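Local coordinates for protein serine-threonine phosphatase 2C (Toxoplasma gondii, PDB 2I44) that binds calcium ions and probably removes phosphate from phosphoserine and phosphothreonine of proteins, as a metal-dependent phosphatase of the PP2C family, at residues 19-33 / 309-321. Sequence-based numbering, arbitrary orientation.
Sequences YPAFDAAIFTDIGGR and SADNITAMTVFFK. With CA (calcium ion), chain D.
K321 and D23 illustrate how the end of an antiparallel strand pair can be fastened by one long side chain. From CB, which lies 4.2 Å from A21 O, the lysine runs extended through CG to CD, which passes beside both carboxylate oxygens of D23. A bend at chi3 (-72°) then swings CE toward Y19 O. NZ ends between two acceptors, donating to Y19 O at 2.6 Å. Its salt bridge with D23 OD1, at 2.7 Å, comes on the syn side but 29° out of the carboxylate plane. The other carboxylate oxygen, OD2, pairs with R285. Between here and the metal site, strands 22-29 and 313-320 run antiparallel as neighbours in one sheet of the PP2C beta-sandwich, bringing an N-terminal strand beside the C-terminal one; the hydrogen bond from F319 N to D23 O is nearly straight, with an N-H...O angle of 171°. On the face turned to the other sheet, I26 and selenomethionine M316 lie side by side, CG1 against CG, and T28 OG1 sits 2.7 Å from T314 OG1, which is also hydrogen-bonded to D38. Beyond the strands, D311 divides its carboxylate: OD2 binds calcium at 2.3 Å, alongside D60 and D266, while OD1 accepts from a calcium-bound water and meets R33 NE in a long, weak salt bridge.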
ATOM      1  N   TYR A  19       8.975  15.392 -11.789  1.00 27.03           N
ATOM      2  CA  TYR A  19       9.179  14.368 -12.806  1.00 26.53           C
ATOM      3  C   TYR A  19       8.289  14.719 -13.998  1.00 27.53           C
ATOM      4  O   TYR A  19       7.359  15.520 -13.879  1.00 27.34           O
ATOM      5  CB  TYR A  19       8.827  12.982 -12.248  1.00 25.73           C
ATOM      6  CG  TYR A  19       9.743  12.525 -11.127  1.00 24.70           C
ATOM      7  CD1 TYR A  19      11.026  12.044 -11.392  1.00 24.24           C
ATOM      8  CD2 TYR A  19       9.334  12.599  -9.799  1.00 26.07           C
ATOM      9  CE1 TYR A  19      11.877  11.647 -10.360  1.00 23.47           C
ATOM     10  CE2 TYR A  19      10.175  12.207  -8.753  1.00 25.37           C
ATOM     11  CZ  TYR A  19      11.443  11.731  -9.039  1.00 26.14           C
ATOM     12  OH  TYR A  19      12.261  11.339  -8.003  1.00 23.52           O
ATOM     13  N   PRO A  20       8.567  14.131 -15.167  1.00 28.58           N
ATOM     14  CA  PRO A  20       7.773  14.414 -16.363  1.00 28.54           C
ATOM     15  C   PRO A  20       6.252  14.407 -16.187  1.00 28.84           C
ATOM     16  O   PRO A  20       5.580  15.376 -16.546  1.00 28.23           O
ATOM     17  CB  PRO A  20       8.263  13.354 -17.344  1.00 29.36           C
ATOM     18  CG  PRO A  20       9.715  13.266 -17.002  1.00 29.24           C
ATOM     19  CD  PRO A  20       9.690  13.231 -15.487  1.00 29.77           C
ATOM     20  N   ALA A  21       5.711  13.333 -15.621  1.00 27.44           N
ATOM     21  CA  ALA A  21       4.265  13.232 -15.453  1.00 27.08           C
ATOM     22  C   ALA A  21       3.722  13.506 -14.053  1.00 26.20           C
ATOM     23  O   ALA A  21       2.520  13.366 -13.829  1.00 27.95           O
ATOM     24  CB  ALA A  21       3.787  11.853 -15.923  1.00 26.69           C
ATOM     25  N   PHE A  22       4.575  13.914 -13.119  1.00 23.19           N
ATOM     26  CA  PHE A  22       4.098  14.159 -11.759  1.00 23.32           C
ATOM     27  C   PHE A  22       5.192  14.674 -10.846  1.00 22.64           C
ATOM     28  O   PHE A  22       6.377  14.527 -11.140  1.00 24.04           O
ATOM     29  CB  PHE A  22       3.590  12.845 -11.173  1.00 20.75           C
ATOM     30  CG  PHE A  22       4.665  11.800 -11.068  1.00 21.45           C
ATOM     31  CD1 PHE A  22       5.464  11.706  -9.924  1.00 20.48           C
ATOM     32  CD2 PHE A  22       4.929  10.955 -12.141  1.00 20.12           C
ATOM     33  CE1 PHE A  22       6.510  10.786  -9.857  1.00 20.61           C
ATOM     34  CE2 PHE A  22       5.976  10.030 -12.082  1.00 21.31           C
ATOM     35  CZ  PHE A  22       6.767   9.946 -10.938  1.00 18.45           C
ATOM     36  N   ASP A  23       4.787  15.265  -9.726  1.00 22.85           N
ATOM     37  CA  ASP A  23       5.736  15.738  -8.727  1.00 22.87           C
ATOM     38  C   ASP A  23       5.488  14.841  -7.519  1.00 23.33           C
ATOM     39  O   ASP A  23       4.341  14.491  -7.222  1.00 22.69           O
ATOM     40  CB  ASP A  23       5.478  17.200  -8.364  1.00 26.57           C
ATOM     41  CG  ASP A  23       5.551  18.116  -9.567  1.00 30.66           C
ATOM     42  OD1 ASP A  23       6.381  17.847 -10.463  1.00 30.24           O
ATOM     43  OD2 ASP A  23       4.786  19.106  -9.615  1.00 34.21           O
ATOM     44  N   ALA A  24       6.549  14.447  -6.831  1.00 21.95           N
ATOM     45  CA  ALA A  24       6.375  13.569  -5.692  1.00 20.81           C
ATOM     46  C   ALA A  24       7.182  13.972  -4.481  1.00 21.19           C
ATOM     47  O   ALA A  24       8.204  14.651  -4.585  1.00 22.28           O
ATOM     48  CB  ALA A  24       6.717  12.140  -6.088  1.00 22.51           C
ATOM     49  N   ALA A  25       6.699  13.541  -3.324  1.00 19.18           N
ATOM     50  CA  ALA A  25       7.348  13.818  -2.055  1.00 19.06           C
ATOM     51  C   ALA A  25       7.057  12.635  -1.149  1.00 19.37           C
ATOM     52  O   ALA A  25       5.995  12.020  -1.248  1.00 18.50           O
ATOM     53  CB  ALA A  25       6.792  15.094  -1.446  1.00 19.10           C
ATOM     54  N   ILE A  26       8.003  12.302  -0.280  1.00 16.48           N
ATOM     55  CA  ILE A  26       7.814  11.186   0.635  1.00 17.07           C
ATOM     56  C   ILE A  26       8.418  11.565   1.969  1.00 18.07           C
ATOM     57  O   ILE A  26       9.555  12.022   2.025  1.00 19.60           O
ATOM     58  CB  ILE A  26       8.530   9.905   0.142  1.00 15.26           C
ATOM     59  CG1 ILE A  26       8.189   9.632  -1.325  1.00 16.61           C
ATOM     60  CG2 ILE A  26       8.109   8.711   0.994  1.00 13.80           C
ATOM     61  CD1 ILE A  26       8.996   8.493  -1.924  1.00 16.63           C
ATOM     62  N   PHE A  27       7.660  11.372   3.042  1.00 18.89           N
ATOM     63  CA  PHE A  27       8.144  11.682   4.378  1.00 18.41           C
ATOM     64  C   PHE A  27       7.659  10.616   5.348  1.00 18.39           C
ATOM     65  O   PHE A  27       6.543  10.119   5.227  1.00 15.75           O
ATOM     66  CB  PHE A  27       7.641  13.050   4.840  1.00 21.82           C
ATOM     67  CG  PHE A  27       8.368  13.583   6.045  1.00 24.11           C
ATOM     68  CD1 PHE A  27       9.603  14.215   5.903  1.00 25.72           C
ATOM     69  CD2 PHE A  27       7.840  13.424   7.323  1.00 24.77           C
ATOM     70  CE1 PHE A  27      10.305  14.684   7.019  1.00 25.73           C
ATOM     71  CE2 PHE A  27       8.534  13.891   8.449  1.00 26.12           C
ATOM     72  CZ  PHE A  27       9.768  14.520   8.294  1.00 26.73           C
ATOM     73  N   THR A  28       8.502  10.268   6.309  1.00 19.14           N
ATOM     74  CA  THR A  28       8.149   9.261   7.296  1.00 19.27           C
ATOM     75  C   THR A  28       8.640   9.686   8.674  1.00 20.77           C
ATOM     76  O   THR A  28       9.544  10.507   8.796  1.00 19.56           O
ATOM     77  CB  THR A  28       8.775   7.888   6.936  1.00 19.86           C
ATOM     78  OG1 THR A  28       8.273   6.886   7.827  1.00 19.85           O
ATOM     79  CG2 THR A  28      10.306   7.944   7.039  1.00 17.20           C
ATOM     80  N   ASP A  29       8.037   9.125   9.714  1.00 22.58           N
ATOM     81  CA  ASP A  29       8.433   9.441  11.077  1.00 22.31           C
ATOM     82  C   ASP A  29       8.117   8.245  11.954  1.00 21.65           C
ATOM     83  O   ASP A  29       7.104   7.578  11.762  1.00 19.35           O
ATOM     84  CB  ASP A  29       7.688  10.683  11.577  1.00 25.56           C
ATOM     85  CG  ASP A  29       8.308  11.261  12.836  1.00 26.98           C
ATOM     86  OD1 ASP A  29       8.277  10.586  13.885  1.00 28.99           O
ATOM     87  OD2 ASP A  29       8.836  12.390  12.770  1.00 29.56           O
ATOM     88  N   ILE A  30       8.996   7.969  12.911  1.00 22.10           N
ATOM     89  CA  ILE A  30       8.816   6.835  13.805  1.00 20.70           C
ATOM     90  C   ILE A  30       7.690   7.062  14.805  1.00 19.56           C
ATOM     91  O   ILE A  30       7.113   6.110  15.330  1.00 18.75           O
ATOM     92  CB  ILE A  30      10.127   6.512  14.576  1.00 21.83           C
ATOM     93  CG1 ILE A  30       9.997   5.148  15.258  1.00 20.87           C
ATOM     94  CG2 ILE A  30      10.428   7.607  15.605  1.00 20.31           C
ATOM     95  CD1 ILE A  30      11.305   4.596  15.772  1.00 22.48           C
ATOM     96  N   GLY A  31       7.369   8.323  15.055  1.00 19.44           N
ATOM     97  CA  GLY A  31       6.315   8.622  16.003  1.00 20.40           C
ATOM     98  C   GLY A  31       6.741   8.182  17.390  1.00 20.31           C
ATOM     99  O   GLY A  31       7.894   8.366  17.779  1.00 20.24           O
ATOM    100  N   GLY A  32       5.824   7.572  18.130  1.00 18.58           N
ATOM    101  CA  GLY A  32       6.149   7.136  19.474  1.00 18.86           C
ATOM    102  C   GLY A  32       6.405   5.652  19.632  1.00 18.73           C
ATOM    103  O   GLY A  32       6.460   5.152  20.754  1.00 18.04           O
ATOM    104  N   ARG A  33       6.570   4.941  18.520  1.00 18.64           N
ATOM    105  CA  ARG A  33       6.813   3.502  18.574  1.00 21.01           C
ATOM    106  C   ARG A  33       8.295   3.216  18.844  1.00 21.47           C
ATOM    107  O   ARG A  33       9.151   4.065  18.603  1.00 22.84           O
ATOM    108  CB  ARG A  33       6.382   2.851  17.254  1.00 20.61           C
ATOM    109  CG  ARG A  33       5.045   3.355  16.713  1.00 23.44           C
ATOM    110  CD  ARG A  33       3.863   3.084  17.643  1.00 24.86           C
ATOM    111  NE  ARG A  33       3.197   1.816  17.360  1.00 30.02           N
ATOM    112  CZ  ARG A  33       3.616   0.634  17.802  1.00 33.04           C
ATOM    113  NH1 ARG A  33       4.703   0.555  18.552  1.00 37.98           N
ATOM    114  NH2 ARG A  33       2.949  -0.472  17.493  1.00 34.77           N
ATOM    115  N   SER A 309       0.109   8.712  21.936  1.00 26.75           N
ATOM    116  CA  SER A 309       1.405   8.277  21.433  1.00 25.33           C
ATOM    117  C   SER A 309       1.133   7.972  19.959  1.00 24.46           C
ATOM    118  O   SER A 309       0.224   7.201  19.640  1.00 22.76           O
ATOM    119  CB  SER A 309       1.861   7.008  22.155  1.00 25.06           C
ATOM    120  OG  SER A 309       3.156   6.609  21.730  1.00 26.26           O
ATOM    121  N   ALA A 310       1.902   8.593  19.069  1.00 23.86           N
ATOM    122  CA  ALA A 310       1.722   8.413  17.627  1.00 21.47           C
ATOM    123  C   ALA A 310       2.318   7.125  17.056  1.00 20.57           C
ATOM    124  O   ALA A 310       3.360   6.643  17.501  1.00 19.94           O
ATOM    125  CB  ALA A 310       2.299   9.624  16.883  1.00 20.67           C
ATOM    126  N   ASP A 311       1.636   6.570  16.061  1.00 19.22           N
ATOM    127  CA  ASP A 311       2.093   5.356  15.396  1.00 18.60           C
ATOM    128  C   ASP A 311       3.144   5.751  14.358  1.00 18.39           C
ATOM    129  O   ASP A 311       3.378   6.940  14.152  1.00 18.54           O
ATOM    130  CB  ASP A 311       0.899   4.691  14.706  1.00 15.58           C
ATOM    131  CG  ASP A 311       1.282   3.426  13.964  1.00 16.45           C
ATOM    132  OD1 ASP A 311       2.291   2.791  14.342  1.00 15.02           O
ATOM    133  OD2 ASP A 311       0.566   3.060  13.008  1.00 17.04           O
ATOM    134  N   ASN A 312       3.795   4.781  13.715  1.00 18.61           N
ATOM    135  CA  ASN A 312       4.744   5.145  12.662  1.00 17.59           C
ATOM    136  C   ASN A 312       3.829   5.843  11.651  1.00 17.09           C
ATOM    137  O   ASN A 312       2.672   5.438  11.482  1.00 17.95           O
ATOM    138  CB  ASN A 312       5.355   3.916  11.963  1.00 14.35           C
ATOM    139  CG  ASN A 312       6.320   3.137  12.837  1.00 14.44           C
ATOM    140  OD1 ASN A 312       6.934   3.674  13.761  1.00 16.62           O
ATOM    141  ND2 ASN A 312       6.483   1.861  12.520  1.00 10.25           N
ATOM    142  N   ILE A 313       4.331   6.879  10.986  1.00 16.80           N
ATOM    143  CA  ILE A 313       3.539   7.607  10.003  1.00 17.42           C
ATOM    144  C   ILE A 313       4.357   7.798   8.739  1.00 17.64           C
ATOM    145  O   ILE A 313       5.491   8.267   8.788  1.00 17.71           O
ATOM    146  CB  ILE A 313       3.120   9.007  10.511  1.00 19.85           C
ATOM    147  CG1 ILE A 313       2.524   8.909  11.915  1.00 23.32           C
ATOM    148  CG2 ILE A 313       2.089   9.612   9.558  1.00 18.64           C
ATOM    149  CD1 ILE A 313       2.210  10.257  12.544  1.00 24.22           C
ATOM    150  N   THR A 314       3.773   7.427   7.608  1.00 15.47           N
ATOM    151  CA  THR A 314       4.431   7.565   6.321  1.00 15.42           C
ATOM    152  C   THR A 314       3.436   8.090   5.304  1.00 16.16           C
ATOM    153  O   THR A 314       2.310   7.590   5.200  1.00 14.86           O
ATOM    154  CB  THR A 314       4.990   6.214   5.833  1.00 16.71           C
ATOM    155  OG1 THR A 314       6.052   5.805   6.701  1.00 18.97           O
ATOM    156  CG2 THR A 314       5.523   6.321   4.409  1.00 19.15           C
ATOM    157  N   ALA A 315       3.857   9.102   4.557  1.00 15.70           N
ATOM    158  CA  ALA A 315       3.009   9.693   3.537  1.00 16.15           C
ATOM    159  C   ALA A 315       3.808   9.920   2.255  1.00 16.21           C
ATOM    160  O   ALA A 315       4.947  10.376   2.290  1.00 15.86           O
ATOM    161  CB  ALA A 315       2.424  11.009   4.037  1.00 14.21           C
HETATM  162  N   MSE A 316       3.204   9.567   1.129  1.00 17.01           N
HETATM  163  CA  MSE A 316       3.822   9.738  -0.175  1.00 19.63           C
HETATM  164  C   MSE A 316       2.784  10.510  -0.978  1.00 19.02           C
HETATM  165  O   MSE A 316       1.671  10.028  -1.177  1.00 19.12           O
HETATM  166  CB  MSE A 316       4.090   8.369  -0.824  1.00 20.94           C
HETATM  167  CG  MSE A 316       4.784   8.424  -2.189  1.00 25.03           C
HETATM  168 SE   MSE A 316       5.048   6.660  -3.000  1.00 36.08          SE
HETATM  169  CE  MSE A 316       6.649   6.147  -2.053  1.00 25.35           C
ATOM    170  N   THR A 317       3.138  11.716  -1.410  1.00 19.20           N
ATOM    171  CA  THR A 317       2.231  12.553  -2.183  1.00 19.37           C
ATOM    172  C   THR A 317       2.627  12.618  -3.654  1.00 19.88           C
ATOM    173  O   THR A 317       3.794  12.810  -3.984  1.00 19.44           O
ATOM    174  CB  THR A 317       2.183  13.993  -1.612  1.00 21.51           C
ATOM    175  OG1 THR A 317       3.517  14.488  -1.426  1.00 19.35           O
ATOM    176  CG2 THR A 317       1.452  14.012  -0.276  1.00 20.66           C
ATOM    177  N   VAL A 318       1.646  12.454  -4.534  1.00 19.44           N
ATOM    178  CA  VAL A 318       1.888  12.487  -5.969  1.00 21.11           C
ATOM    179  C   VAL A 318       0.932  13.480  -6.628  1.00 22.35           C
ATOM    180  O   VAL A 318      -0.283  13.318  -6.564  1.00 21.71           O
ATOM    181  CB  VAL A 318       1.673  11.088  -6.599  1.00 20.97           C
ATOM    182  CG1 VAL A 318       1.977  11.132  -8.090  1.00 21.61           C
ATOM    183  CG2 VAL A 318       2.552  10.056  -5.896  1.00 20.08           C
ATOM    184  N   PHE A 319       1.484  14.514  -7.252  1.00 23.47           N
ATOM    185  CA  PHE A 319       0.660  15.519  -7.918  1.00 24.09           C
ATOM    186  C   PHE A 319       0.786  15.339  -9.424  1.00 25.64           C
ATOM    187  O   PHE A 319       1.869  15.483  -9.988  1.00 25.76           O
ATOM    188  CB  PHE A 319       1.110  16.930  -7.516  1.00 24.06           C
ATOM    189  CG  PHE A 319       0.876  17.253  -6.063  1.00 23.91           C
ATOM    190  CD1 PHE A 319      -0.309  17.859  -5.651  1.00 23.83           C
ATOM    191  CD2 PHE A 319       1.832  16.930  -5.105  1.00 23.80           C
ATOM    192  CE1 PHE A 319      -0.538  18.138  -4.308  1.00 25.90           C
ATOM    193  CE2 PHE A 319       1.614  17.206  -3.754  1.00 26.16           C
ATOM    194  CZ  PHE A 319       0.428  17.809  -3.354  1.00 26.50           C
ATOM    195  N   PHE A 320      -0.330  15.014 -10.065  1.00 25.04           N
ATOM    196  CA  PHE A 320      -0.355  14.798 -11.498  1.00 27.28           C
ATOM    197  C   PHE A 320      -0.136  16.102 -12.261  1.00 29.55           C
ATOM    198  O   PHE A 320      -0.347  17.191 -11.730  1.00 29.53           O
ATOM    199  CB  PHE A 320      -1.696  14.179 -11.891  1.00 25.69           C
ATOM    200  CG  PHE A 320      -1.983  12.874 -11.200  1.00 26.21           C
ATOM    201  CD1 PHE A 320      -1.223  11.739 -11.483  1.00 24.36           C
ATOM    202  CD2 PHE A 320      -2.999  12.783 -10.253  1.00 25.49           C
ATOM    203  CE1 PHE A 320      -1.471  10.530 -10.831  1.00 25.78           C
ATOM    204  CE2 PHE A 320      -3.256  11.577  -9.593  1.00 25.45           C
ATOM    205  CZ  PHE A 320      -2.487  10.448  -9.885  1.00 25.16           C
ATOM    206  N   LYS A 321       0.297  15.983 -13.509  1.00 32.90           N
ATOM    207  CA  LYS A 321       0.530  17.151 -14.349  1.00 33.93           C
ATOM    208  C   LYS A 321       0.007  16.883 -15.751  1.00 35.92           C
ATOM    209  O   LYS A 321      -0.306  15.707 -16.038  1.00 38.01           O
ATOM    210  CB  LYS A 321       2.025  17.477 -14.405  1.00 33.46           C
ATOM    211  CG  LYS A 321       2.565  18.066 -13.114  1.00 34.92           C
ATOM    212  CD  LYS A 321       4.020  18.502 -13.225  1.00 33.07           C
ATOM    213  CE  LYS A 321       4.969  17.318 -13.283  1.00 32.69           C
ATOM    214  NZ  LYS A 321       6.389  17.780 -13.193  1.00 33.69           N
TER
HETATM  215 CA    CA D 401       0.622   1.359  11.451  1.00 26.90          CA
HETATM  216  O   HOH W   1       2.197   0.566  12.589  1.00 18.46           O
HETATM  217  O   HOH W   2       1.967   2.884  10.329  1.00 15.94           O
HETATM  218  O   HOH W   3      -0.663  -0.017  11.881  1.00 28.30           O